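Local atomic coordinates of prephenate dehydrogenase (Aquifex aeolicus, PDB entry 2G5C), a protein that probably catalyses the NAD+-dependent oxidative decarboxylation of prephenate to 3-(4-hydroxyphenyl)pyruvate, a step of L-tyrosine biosynthesis. Residues R159-E162 and D163-G166; E169-S172 and P173-D177; M201-P204 and E205-L208; E236-E239 and N240-A244; K256-I259 and V260-A263. All coordinates share one frame; numbering follows the deposited sequence.

Contact 1 (R159-E162 and D163-G166); sequences RVWE and DVGG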
loop_
_atom_site.group_PDB
_atom_site.type_symbol
_atom_site.label_atom_id
_atom_site.label_comp_id
_atom_site.label_asym_id
_atom_site.label_seq_id
_atom_site.Cartn_x
_atom_site.Cartn_y
_atom_site.Cartn_z
ATOM N N ARG A 159 14.014 -28.564 10.040
ATOM C CA ARG A 159 15.112 -28.198 10.927
ATOM C C ARG A 159 16.084 -27.220 10.277
ATOM O O ARG A 159 16.594 -26.318 10.939
ATOM C CB ARG A 159 15.878 -29.446 11.380
ATOM C CG ARG A 159 15.085 -30.383 12.277
ATOM C CD ARG A 159 16.000 -31.432 12.909
ATOM N NE ARG A 159 15.275 -32.390 13.741
ATOM C CZ ARG A 159 14.401 -33.277 13.273
ATOM N NH1 ARG A 159 14.141 -33.330 11.973
ATOM N NH2 ARG A 159 13.788 -34.114 14.103
ATOM N N VAL A 160 16.344 -27.407 8.984
ATOM C CA VAL A 160 17.264 -26.539 8.256
ATOM C C VAL A 160 16.758 -25.100 8.249
ATOM O O VAL A 160 17.497 -24.169 8.571
ATOM C CB VAL A 160 17.441 -27.007 6.797
ATOM C CG1 VAL A 160 18.417 -26.090 6.072
ATOM C CG2 VAL A 160 17.937 -28.443 6.770
ATOM N N TRP A 161 15.497 -24.921 7.872
ATOM C CA TRP A 161 14.905 -23.589 7.841
ATOM C C TRP A 161 14.979 -22.940 9.218
ATOM O O TRP A 161 15.292 -21.758 9.342
ATOM C CB TRP A 161 13.453 -23.676 7.382
ATOM C CG TRP A 161 13.301 -23.760 5.894
ATOM C CD1 TRP A 161 12.665 -24.738 5.190
ATOM C CD2 TRP A 161 13.729 -22.786 4.932
ATOM N NE1 TRP A 161 12.662 -24.433 3.850
ATOM C CE2 TRP A 161 13.307 -23.239 3.665
ATOM C CE3 TRP A 161 14.426 -21.573 5.020
ATOM C CZ2 TRP A 161 13.558 -22.519 2.487
ATOM C CZ3 TRP A 161 14.676 -20.859 3.852
ATOM C CH2 TRP A 161 14.242 -21.335 2.604
ATOM N N GLU A 162 14.693 -23.721 10.253
ATOM C CA GLU A 162 14.742 -23.215 11.618
ATOM C C GLU A 162 16.172 -22.816 11.973
ATOM O O GLU A 162 16.388 -21.885 12.747
ATOM C CB GLU A 162 14.241 -24.281 12.600
ATOM C CG GLU A 162 12.838 -24.782 12.298
ATOM C CD GLU A 162 12.321 -25.762 13.334
ATOM O OE1 GLU A 162 12.930 -26.838 13.509
ATOM O OE2 GLU A 162 11.298 -25.453 13.975
ATOM N N ASP A 163 17.144 -23.522 11.402
ATOM C CA ASP A 163 18.549 -23.231 11.664
ATOM C C ASP A 163 18.963 -21.893 11.074
ATOM O O ASP A 163 19.974 -21.317 11.469
ATOM C CB ASP A 163 19.439 -24.345 11.109
ATOM C CG ASP A 163 19.445 -25.582 11.994
ATOM O OD1 ASP A 163 19.821 -25.457 13.180
ATOM O OD2 ASP A 163 19.075 -26.674 11.510
ATOM N N VAL A 164 18.185 -21.404 10.116
ATOM C CA VAL A 164 18.476 -20.117 9.506
ATOM C C VAL A 164 17.462 -19.090 10.005
ATOM O O VAL A 164 17.153 -18.118 9.321
ATOM C CB VAL A 164 18.440 -20.197 7.963
ATOM C CG1 VAL A 164 19.494 -21.183 7.473
ATOM C CG2 VAL A 164 17.059 -20.610 7.486
ATOM N N GLY A 165 16.942 -19.332 11.206
ATOM C CA GLY A 165 15.989 -18.420 11.821
ATOM C C GLY A 165 14.531 -18.511 11.408
ATOM O O GLY A 165 13.691 -17.801 11.963
ATOM N N GLY A 166 14.220 -19.374 10.449
ATOM C CA GLY A 166 12.846 -19.499 9.997
ATOM C C GLY A 166 11.872 -20.072 11.012
ATOM O O GLY A 166 12.257 -20.845 11.892
#

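Contact 2 (E169-S172 and P173-D177); sequences EYMS and PELHD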
loop_
_atom_site.group_PDB
_atom_site.type_symbol
_atom_site.label_atom_id
_atom_site.label_comp_id
_atom_site.label_asym_id
_atom_site.label_seq_id
_atom_site.Cartn_x
_atom_site.Cartn_y
_atom_site.Cartn_z
ATOM N N GLU A 169 5.681 -23.731 9.621
ATOM C CA GLU A 169 4.296 -24.125 9.834
ATOM C C GLU A 169 3.895 -24.877 8.569
ATOM O O GLU A 169 4.489 -24.665 7.510
ATOM C CB GLU A 169 3.399 -22.897 10.051
ATOM C CG GLU A 169 3.483 -21.842 8.969
ATOM C CD GLU A 169 2.639 -20.616 9.282
ATOM O OE1 GLU A 169 1.394 -20.735 9.316
ATOM O OE2 GLU A 169 3.221 -19.532 9.501
ATOM N N TYR A 170 2.903 -25.756 8.671
ATOM C CA TYR A 170 2.480 -26.544 7.519
ATOM C C TYR A 170 1.125 -26.166 6.942
ATOM O O TYR A 170 0.215 -25.781 7.666
ATOM C CB TYR A 170 2.455 -28.039 7.870
ATOM C CG TYR A 170 3.747 -28.591 8.436
ATOM C CD1 TYR A 170 4.985 -28.083 8.037
ATOM C CD2 TYR A 170 3.733 -29.649 9.346
ATOM C CE1 TYR A 170 6.173 -28.613 8.528
ATOM C CE2 TYR A 170 4.915 -30.187 9.842
ATOM C CZ TYR A 170 6.130 -29.666 9.429
ATOM O OH TYR A 170 7.305 -30.196 9.912
HETATM N N MSE A 171 1.008 -26.302 5.624
HETATM C CA MSE A 171 -0.223 -26.012 4.898
HETATM C C MSE A 171 -0.284 -26.962 3.717
HETATM O O MSE A 171 0.750 -27.336 3.176
HETATM C CB MSE A 171 -0.218 -24.583 4.343
HETATM C CG MSE A 171 -0.317 -23.472 5.361
HETATM SE SE MSE A 171 -0.515 -21.768 4.442
HETATM C CE MSE A 171 -2.261 -22.020 3.695
ATOM N N SER A 172 -1.483 -27.356 3.308
ATOM C CA SER A 172 -1.591 -28.227 2.153
ATOM C C SER A 172 -1.232 -27.364 0.947
ATOM O O SER A 172 -1.316 -26.134 1.007
ATOM C CB SER A 172 -3.016 -28.753 1.993
ATOM O OG SER A 172 -3.899 -27.713 1.606
ATOM N N PRO A 173 -0.797 -27.992 -0.154
ATOM C CA PRO A 173 -0.438 -27.237 -1.355
ATOM C C PRO A 173 -1.566 -26.312 -1.821
ATOM O O PRO A 173 -1.321 -25.175 -2.237
ATOM C CB PRO A 173 -0.140 -28.337 -2.361
ATOM C CG PRO A 173 0.510 -29.373 -1.509
ATOM C CD PRO A 173 -0.379 -29.402 -0.278
ATOM N N GLU A 174 -2.800 -26.804 -1.745
ATOM C CA GLU A 174 -3.953 -26.027 -2.178
ATOM C C GLU A 174 -4.333 -24.900 -1.228
ATOM O O GLU A 174 -4.730 -23.824 -1.675
ATOM C CB GLU A 174 -5.159 -26.943 -2.423
ATOM C CG GLU A 174 -5.264 -28.144 -1.490
ATOM C CD GLU A 174 -4.218 -29.213 -1.780
ATOM O OE1 GLU A 174 -4.165 -29.709 -2.929
ATOM O OE2 GLU A 174 -3.447 -29.557 -0.860
ATOM N N LEU A 175 -4.213 -25.129 0.075
ATOM C CA LEU A 175 -4.548 -24.086 1.033
ATOM C C LEU A 175 -3.547 -22.946 0.906
ATOM O O LEU A 175 -3.915 -21.780 1.000
ATOM C CB LEU A 175 -4.545 -24.622 2.464
ATOM C CG LEU A 175 -4.930 -23.599 3.540
ATOM C CD1 LEU A 175 -6.292 -22.983 3.223
ATOM C CD2 LEU A 175 -4.949 -24.276 4.908
ATOM N N HIS A 176 -2.279 -23.285 0.686
ATOM C CA HIS A 176 -1.252 -22.256 0.533
ATOM C C HIS A 176 -1.594 -21.327 -0.622
ATOM O O HIS A 176 -1.578 -20.111 -0.470
ATOM C CB HIS A 176 0.120 -22.896 0.295
ATOM C CG HIS A 176 1.192 -21.920 -0.088
ATOM N ND1 HIS A 176 1.305 -21.394 -1.358
ATOM C CD2 HIS A 176 2.207 -21.381 0.631
ATOM C CE1 HIS A 176 2.341 -20.576 -1.406
ATOM N NE2 HIS A 176 2.905 -20.549 -0.212
ATOM N N ASP A 177 -1.919 -21.898 -1.776
ATOM C CA ASP A 177 -2.243 -21.083 -2.938
ATOM C C ASP A 177 -3.530 -20.291 -2.793
ATOM O O ASP A 177 -3.701 -19.251 -3.427
ATOM C CB ASP A 177 -2.293 -21.950 -4.192
ATOM C CG ASP A 177 -0.909 -22.310 -4.696
ATOM O OD1 ASP A 177 0.062 -22.150 -3.922
ATOM O OD2 ASP A 177 -0.794 -22.759 -5.854
#

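Contact 3 (M201-P204 and E205-L208); sequences MSTP and EVDL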
loop_
_atom_site.group_PDB
_atom_site.type_symbol
_atom_site.label_atom_id
_atom_site.label_comp_id
_atom_site.label_asym_id
_atom_site.label_seq_id
_atom_site.Cartn_x
_atom_site.Cartn_y
_atom_site.Cartn_z
HETATM N N MSE A 201 -6.945 7.399 -16.822
HETATM C CA MSE A 201 -7.786 8.479 -16.321
HETATM C C MSE A 201 -7.060 9.822 -16.321
HETATM O O MSE A 201 -7.645 10.864 -16.016
HETATM C CB MSE A 201 -8.346 8.130 -14.934
HETATM C CG MSE A 201 -9.392 7.029 -15.041
HETATM SE SE MSE A 201 -10.524 6.765 -13.511
HETATM C CE MSE A 201 -11.734 8.264 -13.719
ATOM N N SER A 202 -5.779 9.802 -16.671
ATOM C CA SER A 202 -5.041 11.053 -16.762
ATOM C C SER A 202 -5.599 11.743 -18.006
ATOM O O SER A 202 -6.091 11.077 -18.919
ATOM C CB SER A 202 -3.544 10.802 -16.941
ATOM O OG SER A 202 -2.928 10.435 -15.722
ATOM N N THR A 203 -5.540 13.065 -18.046
ATOM C CA THR A 203 -6.052 13.791 -19.204
ATOM C C THR A 203 -5.045 14.836 -19.664
ATOM O O THR A 203 -3.983 14.997 -19.061
ATOM C CB THR A 203 -7.383 14.512 -18.882
ATOM O OG1 THR A 203 -7.147 15.552 -17.922
ATOM C CG2 THR A 203 -8.410 13.522 -18.337
ATOM N N PRO A 204 -5.361 15.554 -20.753
ATOM C CA PRO A 204 -4.457 16.585 -21.269
ATOM C C PRO A 204 -4.168 17.673 -20.243
ATOM O O PRO A 204 -3.121 18.312 -20.293
ATOM C CB PRO A 204 -5.212 17.122 -22.476
ATOM C CG PRO A 204 -5.924 15.900 -22.979
ATOM C CD PRO A 204 -6.469 15.316 -21.698
ATOM N N GLU A 205 -5.095 17.881 -19.312
ATOM C CA GLU A 205 -4.906 18.900 -18.291
ATOM C C GLU A 205 -4.417 18.356 -16.950
ATOM O O GLU A 205 -4.462 19.065 -15.942
ATOM C CB GLU A 205 -6.197 19.700 -18.089
ATOM C CG GLU A 205 -7.327 18.952 -17.410
ATOM C CD GLU A 205 -8.638 19.709 -17.501
ATOM O OE1 GLU A 205 -9.103 19.944 -18.637
ATOM O OE2 GLU A 205 -9.204 20.075 -16.448
ATOM N N VAL A 206 -3.963 17.101 -16.927
ATOM C CA VAL A 206 -3.439 16.535 -15.689
ATOM C C VAL A 206 -2.858 15.130 -15.765
ATOM O O VAL A 206 -3.491 14.193 -16.261
ATOM C CB VAL A 206 -4.490 16.557 -14.549
ATOM C CG1 VAL A 206 -5.639 15.600 -14.854
ATOM C CG2 VAL A 206 -3.812 16.212 -13.231
ATOM N N ASP A 207 -1.626 15.018 -15.270
ATOM C CA ASP A 207 -0.889 13.762 -15.198
ATOM C C ASP A 207 -1.084 13.303 -13.754
ATOM O O ASP A 207 -0.459 13.839 -12.832
ATOM C CB ASP A 207 0.598 14.009 -15.478
ATOM C CG ASP A 207 1.446 12.762 -15.306
ATOM O OD1 ASP A 207 0.906 11.706 -14.913
ATOM O OD2 ASP A 207 2.667 12.839 -15.565
ATOM N N LEU A 208 -1.956 12.316 -13.563
ATOM C CA LEU A 208 -2.274 11.814 -12.228
ATOM C C LEU A 208 -1.096 11.274 -11.410
ATOM O O LEU A 208 -1.149 11.258 -10.178
ATOM C CB LEU A 208 -3.385 10.758 -12.324
ATOM C CG LEU A 208 -4.719 11.273 -12.885
ATOM C CD1 LEU A 208 -5.733 10.135 -12.947
ATOM C CD2 LEU A 208 -5.255 12.410 -12.017
#

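Contact 4 (E236-E239 and N240-A244); sequences ENKE and NVMKA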
loop_
_atom_site.group_PDB
_atom_site.type_symbol
_atom_site.label_atom_id
_atom_site.label_comp_id
_atom_site.label_asym_id
_atom_site.label_seq_id
_atom_site.Cartn_x
_atom_site.Cartn_y
_atom_site.Cartn_z
ATOM N N GLU A 236 0.215 -19.516 -12.914
ATOM C CA GLU A 236 0.315 -20.682 -12.042
ATOM C C GLU A 236 -0.821 -20.790 -11.021
ATOM O O GLU A 236 -1.252 -21.894 -10.686
ATOM C CB GLU A 236 1.657 -20.654 -11.308
ATOM C CG GLU A 236 2.041 -21.947 -10.592
ATOM C CD GLU A 236 2.485 -23.045 -11.546
ATOM O OE1 GLU A 236 3.011 -22.712 -12.633
ATOM O OE2 GLU A 236 2.325 -24.240 -11.201
ATOM N N ASN A 237 -1.307 -19.650 -10.532
ATOM C CA ASN A 237 -2.380 -19.649 -9.537
ATOM C C ASN A 237 -3.650 -19.022 -10.105
ATOM O O ASN A 237 -4.434 -18.416 -9.375
ATOM C CB ASN A 237 -1.931 -18.866 -8.297
ATOM C CG ASN A 237 -2.660 -19.298 -7.031
ATOM O OD1 ASN A 237 -2.676 -18.575 -6.031
ATOM N ND2 ASN A 237 -3.246 -20.487 -7.060
ATOM N N LYS A 238 -3.860 -19.197 -11.406
ATOM C CA LYS A 238 -5.008 -18.612 -12.092
ATOM C C LYS A 238 -6.367 -18.732 -11.400
ATOM O O LYS A 238 -7.063 -17.732 -11.225
ATOM C CB LYS A 238 -5.120 -19.179 -13.511
ATOM C CG LYS A 238 -6.192 -18.501 -14.359
ATOM C CD LYS A 238 -6.283 -19.109 -15.757
ATOM C CE LYS A 238 -6.782 -20.546 -15.701
ATOM N NZ LYS A 238 -6.814 -21.197 -17.043
ATOM N N GLU A 239 -6.756 -19.945 -11.020
ATOM C CA GLU A 239 -8.054 -20.132 -10.381
ATOM C C GLU A 239 -8.245 -19.308 -9.115
ATOM O O GLU A 239 -9.237 -18.595 -8.982
ATOM C CB GLU A 239 -8.292 -21.612 -10.076
ATOM C CG GLU A 239 -8.308 -22.479 -11.319
ATOM C CD GLU A 239 -9.082 -21.836 -12.453
ATOM O OE1 GLU A 239 -10.264 -21.484 -12.244
ATOM O OE2 GLU A 239 -8.502 -21.680 -13.551
ATOM N N ASN A 240 -7.304 -19.414 -8.182
ATOM C CA ASN A 240 -7.391 -18.666 -6.933
ATOM C C ASN A 240 -7.329 -17.156 -7.154
ATOM O O ASN A 240 -8.067 -16.404 -6.524
ATOM C CB ASN A 240 -6.278 -19.107 -5.985
ATOM C CG ASN A 240 -6.500 -20.505 -5.448
ATOM O OD1 ASN A 240 -5.545 -21.232 -5.159
ATOM N ND2 ASN A 240 -7.766 -20.888 -5.306
ATOM N N VAL A 241 -6.450 -16.709 -8.044
ATOM C CA VAL A 241 -6.338 -15.283 -8.325
ATOM C C VAL A 241 -7.667 -14.782 -8.899
ATOM O O VAL A 241 -8.147 -13.711 -8.533
ATOM C CB VAL A 241 -5.181 -15.003 -9.318
ATOM C CG1 VAL A 241 -5.218 -13.559 -9.787
ATOM C CG2 VAL A 241 -3.844 -15.284 -8.635
HETATM N N MSE A 242 -8.268 -15.564 -9.790
HETATM C CA MSE A 242 -9.545 -15.183 -10.373
HETATM C C MSE A 242 -10.617 -15.099 -9.284
HETATM O O MSE A 242 -11.396 -14.146 -9.246
HETATM C CB MSE A 242 -9.961 -16.190 -11.448
HETATM C CG MSE A 242 -9.110 -16.121 -12.711
HETATM SE SE MSE A 242 -9.115 -14.334 -13.445
HETATM C CE MSE A 242 -11.035 -14.155 -13.679
ATOM N N LYS A 243 -10.650 -16.093 -8.398
ATOM C CA LYS A 243 -11.620 -16.106 -7.303
ATOM C C LYS A 243 -11.407 -14.903 -6.389
ATOM O O LYS A 243 -12.369 -14.260 -5.956
ATOM C CB LYS A 243 -11.483 -17.379 -6.465
ATOM C CG LYS A 243 -11.922 -18.668 -7.152
ATOM C CD LYS A 243 -11.726 -19.862 -6.215
ATOM C CE LYS A 243 -12.234 -21.157 -6.830
ATOM N NZ LYS A 243 -12.129 -22.301 -5.880
ATOM N N ALA A 244 -10.141 -14.616 -6.092
ATOM C CA ALA A 244 -9.773 -13.496 -5.230
ATOM C C ALA A 244 -10.223 -12.166 -5.825
ATOM O O ALA A 244 -10.784 -11.324 -5.121
ATOM C CB ALA A 244 -8.264 -13.495 -4.995
#

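Contact 5 (K256-I259 and V260-A263); sequences KELI and VREA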
loop_
_atom_site.group_PDB
_atom_site.type_symbol
_atom_site.label_atom_id
_atom_site.label_comp_id
_atom_site.label_asym_id
_atom_site.label_seq_id
_atom_site.Cartn_x
_atom_site.Cartn_y
_atom_site.Cartn_z
ATOM N N LYS A 256 -19.297 0.608 -3.321
ATOM C CA LYS A 256 -19.775 1.515 -4.357
ATOM C C LYS A 256 -21.268 1.783 -4.213
ATOM O O LYS A 256 -21.710 2.929 -4.278
ATOM C CB LYS A 256 -19.503 0.929 -5.744
ATOM C CG LYS A 256 -20.005 1.792 -6.892
ATOM C CD LYS A 256 -19.731 1.131 -8.237
ATOM C CE LYS A 256 -20.469 -0.190 -8.380
ATOM N NZ LYS A 256 -20.075 -0.894 -9.638
ATOM N N GLU A 257 -22.037 0.717 -4.017
ATOM C CA GLU A 257 -23.480 0.836 -3.867
ATOM C C GLU A 257 -23.877 1.676 -2.665
ATOM O O GLU A 257 -24.825 2.456 -2.744
ATOM C CB GLU A 257 -24.124 -0.556 -3.779
ATOM C CG GLU A 257 -24.104 -1.297 -5.109
ATOM C CD GLU A 257 -24.587 -0.420 -6.254
ATOM O OE1 GLU A 257 -25.717 0.109 -6.166
ATOM O OE2 GLU A 257 -23.836 -0.252 -7.241
ATOM N N LEU A 258 -23.169 1.526 -1.551
ATOM C CA LEU A 258 -23.488 2.326 -0.372
ATOM C C LEU A 258 -23.304 3.799 -0.710
ATOM O O LEU A 258 -23.991 4.665 -0.173
ATOM C CB LEU A 258 -22.585 1.944 0.803
ATOM C CG LEU A 258 -22.733 0.518 1.349
ATOM C CD1 LEU A 258 -21.823 0.340 2.551
ATOM C CD2 LEU A 258 -24.183 0.259 1.751
ATOM N N ILE A 259 -22.375 4.081 -1.615
ATOM C CA ILE A 259 -22.112 5.456 -2.027
ATOM C C ILE A 259 -23.162 5.945 -3.018
ATOM O O ILE A 259 -23.656 7.069 -2.913
ATOM C CB ILE A 259 -20.711 5.577 -2.668
ATOM C CG1 ILE A 259 -19.644 5.234 -1.630
ATOM C CG2 ILE A 259 -20.509 6.984 -3.197
ATOM C CD1 ILE A 259 -18.230 5.074 -2.189
ATOM N N VAL A 260 -23.502 5.099 -3.983
ATOM C CA VAL A 260 -24.498 5.454 -4.984
ATOM C C VAL A 260 -25.825 5.871 -4.354
ATOM O O VAL A 260 -26.434 6.858 -4.773
ATOM C CB VAL A 260 -24.765 4.276 -5.944
ATOM C CG1 VAL A 260 -26.055 4.528 -6.728
ATOM C CG2 VAL A 260 -23.589 4.109 -6.901
ATOM N N ARG A 261 -26.282 5.130 -3.350
ATOM C CA ARG A 261 -27.553 5.476 -2.721
ATOM C C ARG A 261 -27.397 6.322 -1.464
ATOM O O ARG A 261 -28.366 6.580 -0.751
ATOM C CB ARG A 261 -28.358 4.213 -2.403
ATOM C CG ARG A 261 -27.766 3.271 -1.362
ATOM C CD ARG A 261 -28.784 2.167 -1.104
ATOM N NE ARG A 261 -28.493 1.342 0.065
ATOM C CZ ARG A 261 -27.648 0.322 0.076
ATOM N NH1 ARG A 261 -26.989 -0.011 -1.027
ATOM N NH2 ARG A 261 -27.478 -0.379 1.191
ATOM N N GLU A 262 -26.172 6.757 -1.203
ATOM C CA GLU A 262 -25.888 7.586 -0.048
ATOM C C GLU A 262 -26.402 7.005 1.272
ATOM O O GLU A 262 -27.110 7.681 2.015
ATOM C CB GLU A 262 -26.464 8.990 -0.283
ATOM C CG GLU A 262 -25.730 9.759 -1.395
ATOM C CD GLU A 262 -26.557 10.880 -2.004
ATOM O OE1 GLU A 262 -27.174 11.653 -1.242
ATOM O OE2 GLU A 262 -26.580 10.995 -3.252
ATOM N N ALA A 263 -26.049 5.752 1.558
ATOM C CA ALA A 263 -26.457 5.115 2.814
ATOM C C ALA A 263 -25.457 5.601 3.857
ATOM O O ALA A 263 -24.533 4.883 4.225
ATOM C CB ALA A 263 -26.390 3.601 2.695
HETATM O O HOH W 1 -27.400 0.817 -4.136
#

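Contact 1 (R159-E162 and D163-G166)
Trp161 and Val164 meet where helix 151-163 runs out, the valine branch crossing the indole obliquely with CG2 3.7 Å from CE3 of Trp161. The indole leaves with CG anti to the carbonyl carbon (chi1 -82°), which places CE3 near CG2 of Val164. The exact seating of that methyl is doubtful, because it also lies too near Trp161 O in the model. Beyond this pair the indole is turned edge-to-face against Phe16 and Tyr136, and it packs on strands 65-68, 140-143 and 167-170, so it belongs to the core of the nucleotide-binding domain. Glu162 faces elsewhere: its chain is extended beyond CG, and CB and CG pass Gly166 O at 4.0 Å each. Its CA makes a CA-H...O contact of 3.4 Å with the same Gly166 O.

The backbone closes beneath these side chains in a Schellman motif. Gly165 N donates to Glu162 O at 3.0 Å, arriving above the carbonyl plane, while Gly166 N donates to Trp161 O, an acceptor whose position is less certain. Gly165 is the C-prime residue, with a positive phi of 82°; a CB there would press on the carbonyl oxygen of Val164. One turn back, Asp163 N donates to Arg159 O at 2.9 Å.

The chemistry implies a helix end whose last carbonyls are met by amides of the chain doubling back, Glu162 O more surely than Trp161 O, with apolar Trp161 and Val164 directed inward and the carboxylates of Glu162 and Asp163 on the exposed side.

Contact 2 (E169-S172 and P173-D177)
His176 reaches back to Ser172 through its backbone, His176 N donating to Ser172 O at 3.0 Å, nearly along the carbonyl axis. Followed outward, CB of His176 lies 3.6 Å from that same Ser172 O. CG then stands anti to the backbone N (chi1 171°), which swings the ring beside the carbonyl carbon and turns ND1 to the next residue. There ND1 donates to Asp177 OD1 at 2.9 Å; the bond is nearly straight (161°) and the acceptor lies in the ring plane. At the far side of the ring NE2 is hydrogen-bonded to His118 ND1, so both ring nitrogens are held and rotation about chi2 is restricted. Asp177 OD1 is itself fixed a second time, by Lys99 N.

Behind CA of His176 lies Met171, a selenomethionine, with SE 4.0 Å away; its terminal methyl is modelled too close to Leu175 to support any conclusion. Ser172 works on the opening turn of the helix: its OG accepts from Leu175 N at 3.0 Å, with an N-H...O angle of 156°. Glu174 has its strongest polar partner outside this turn, in Tyr104 OH.

Ser172 is thus the N-cap residue, its OG making the capping bond, with Pro173 following in the first turn. This capped start of helix 173-201, directly after strand 167-170, lies beside the cofactor pocket, the His176 side chain being about 9 Å from the bound NAD.

Contact 3 (M201-P204 and E205-L208)
Ser202 turns its hydroxyl anti to its own carbonyl carbon (chi1 -77°), which brings OG across to the amide of Leu208. Thr203 instead has OG1 between the backbone N and the carbonyl carbon (chi1 66°), directing it over the turn. The results differ in strength. Leu208 N donates to Ser202 OG at 3.0 Å and 158°, whereas Glu205 N reaches Thr203 OG1 only weakly, at 3.4 Å. Thr203 OG1 also touches Val206 CG1, the two side chains crossing at a slant.

Between these groups the backbone forms a type I beta turn from Thr203 to Val206. Thr203 N donates to Val206 O at 2.9 Å in the carbonyl plane, and Val206 N returns to Thr203 O at 3.0 Å from above its plane. This makes a hydrogen-bonded antiparallel pair, a single bridge closing a tight hairpin turn after helix 173-201. Ser202 OG is hydrogen-bonded to Leu198 O as well, so one hydroxyl ties the helix end to the returning chain; an alanine here would probably leave both Leu208 N and Leu198 O without this partner and let the segment around Leu208 shift.

Leu208 CD1 also lies 3.8 Å from CB of Met201, a selenomethionine. The second subunit takes part too: its Val182 packs on Met201 and Leu208, its Val179 on Val206, and Asp207 OD2 forms a salt bridge with Arg278 of that subunit.

Contact 4 (E236-E239 and N240-A244)
Asn237 and Asn240 meet amide to amide, Asn237 ND2 donating to Asn240 OD1 at 3.1 Å. The planes stand 81° apart, and the donor comes in tilted from the carbonyl plane of Asn240, at a C=O...N angle of only 107°, so it meets the oxygen well off its C=O direction. ND2 also lies 3.5 Å from CB of Asn240. With chi1 at -155° the Asn237 amide is carried toward Asn240, near its CB and OD1.

The backbone continues the helical turn from both residues and from Lys238 between them. Val241 N donates to Asn237 O at 3.0 Å, almost straight, Met242 N to Lys238 O at 2.9 Å, and Ala244 N to Asn240 O at 2.8 Å. Asn237 OD1 is weakly hydrogen-bonded to His185 ND1 of helix 173-201. A leucine in place of Asn237 would probably leave Asn240 OD1 without this donor and His185 without its weak partner, freeing the Asn240 amide to turn.

Farther out, Lys238 and Met242, a selenomethionine, lie side by side, CG to CG 4.1 Å. Ile259 and Val260 of the second subunit pack over this side.

Asn237 stands at the N-cap position without a capping bond from its side chain: a one-residue break joining helix 227-236 to helix 238-260 in the all-helical dimerization domain.

Contact 5 (K256-I259 and V260-A263)
Arg261 and Leu258 lie side by side and point the same way, CD2 of Leu258 being 3.4 Å from NH2 and 3.8 Å from CZ of the arginine. Arg261 owes this course to its first torsion (chi1 66°), which places CG between the backbone N and the carbonyl carbon and turns the chain back along the helix it has just left. From CG to NE the chain is extended, so the guanidinium reaches one turn back; CG passes Glu257 O at 3.4 Å on the way. Leu258, its CG anti to the carbonyl carbon, stretches past it and also brings CD2 to 4.1 Å from CB of Ala263.

Glu257 is bent at chi2, and its carboxylate does not touch the arginine directly. A water spans the gap: it donates to Glu257 OE1 at 2.7 Å and accepts from Arg261 NH1 at 3.2 Å, lying in the guanidinium plane at its edge. NH2 has its own salt bridge to Glu266 on helix 264-279.

Helix 238-260 closes here in a Schellman motif. Ala263 N donates to Leu258 O in the carbonyl plane at 2.9 Å, and Glu262 N to Ile259 O at 3.1 Å from above the Ile259 carbonyl plane. Glu262 is the C-prime residue, with a positive phi of 52° in spite of its side chain, whose OE2 forms a salt bridge with Lys238 of the second subunit.

Chemically, the guanidinium is shared between a direct carboxylate and a water-linked one, probably steadying its charge, while a methyl of Leu258 lies obliquely against NH2 and CZ.

Overall arrangement
The contacts follow one another along the chain from contact 1 to contact 5. Contacts 1 and 2, with centres 19 Å apart, adjoin in sequence: the first ends helix 151-163 within the nucleotide-binding domain, and the second leads from strand 167-170, at one edge of the mixed sheet, into helix 173-201. Contact 3 follows that helix, 43 Å from contact 2 between centres. Contact 5 closes helix 238-260, which contact 4 opens, their centres 29 Å apart. Contacts 3, 4 and 5 all meet the second subunit. Contact 4 also touches contact 2, Asn237 packing on Asp177, which joins the cofactor-side chain to helix 238-260, while contacts 3 and 5 lie far out on the dimer side.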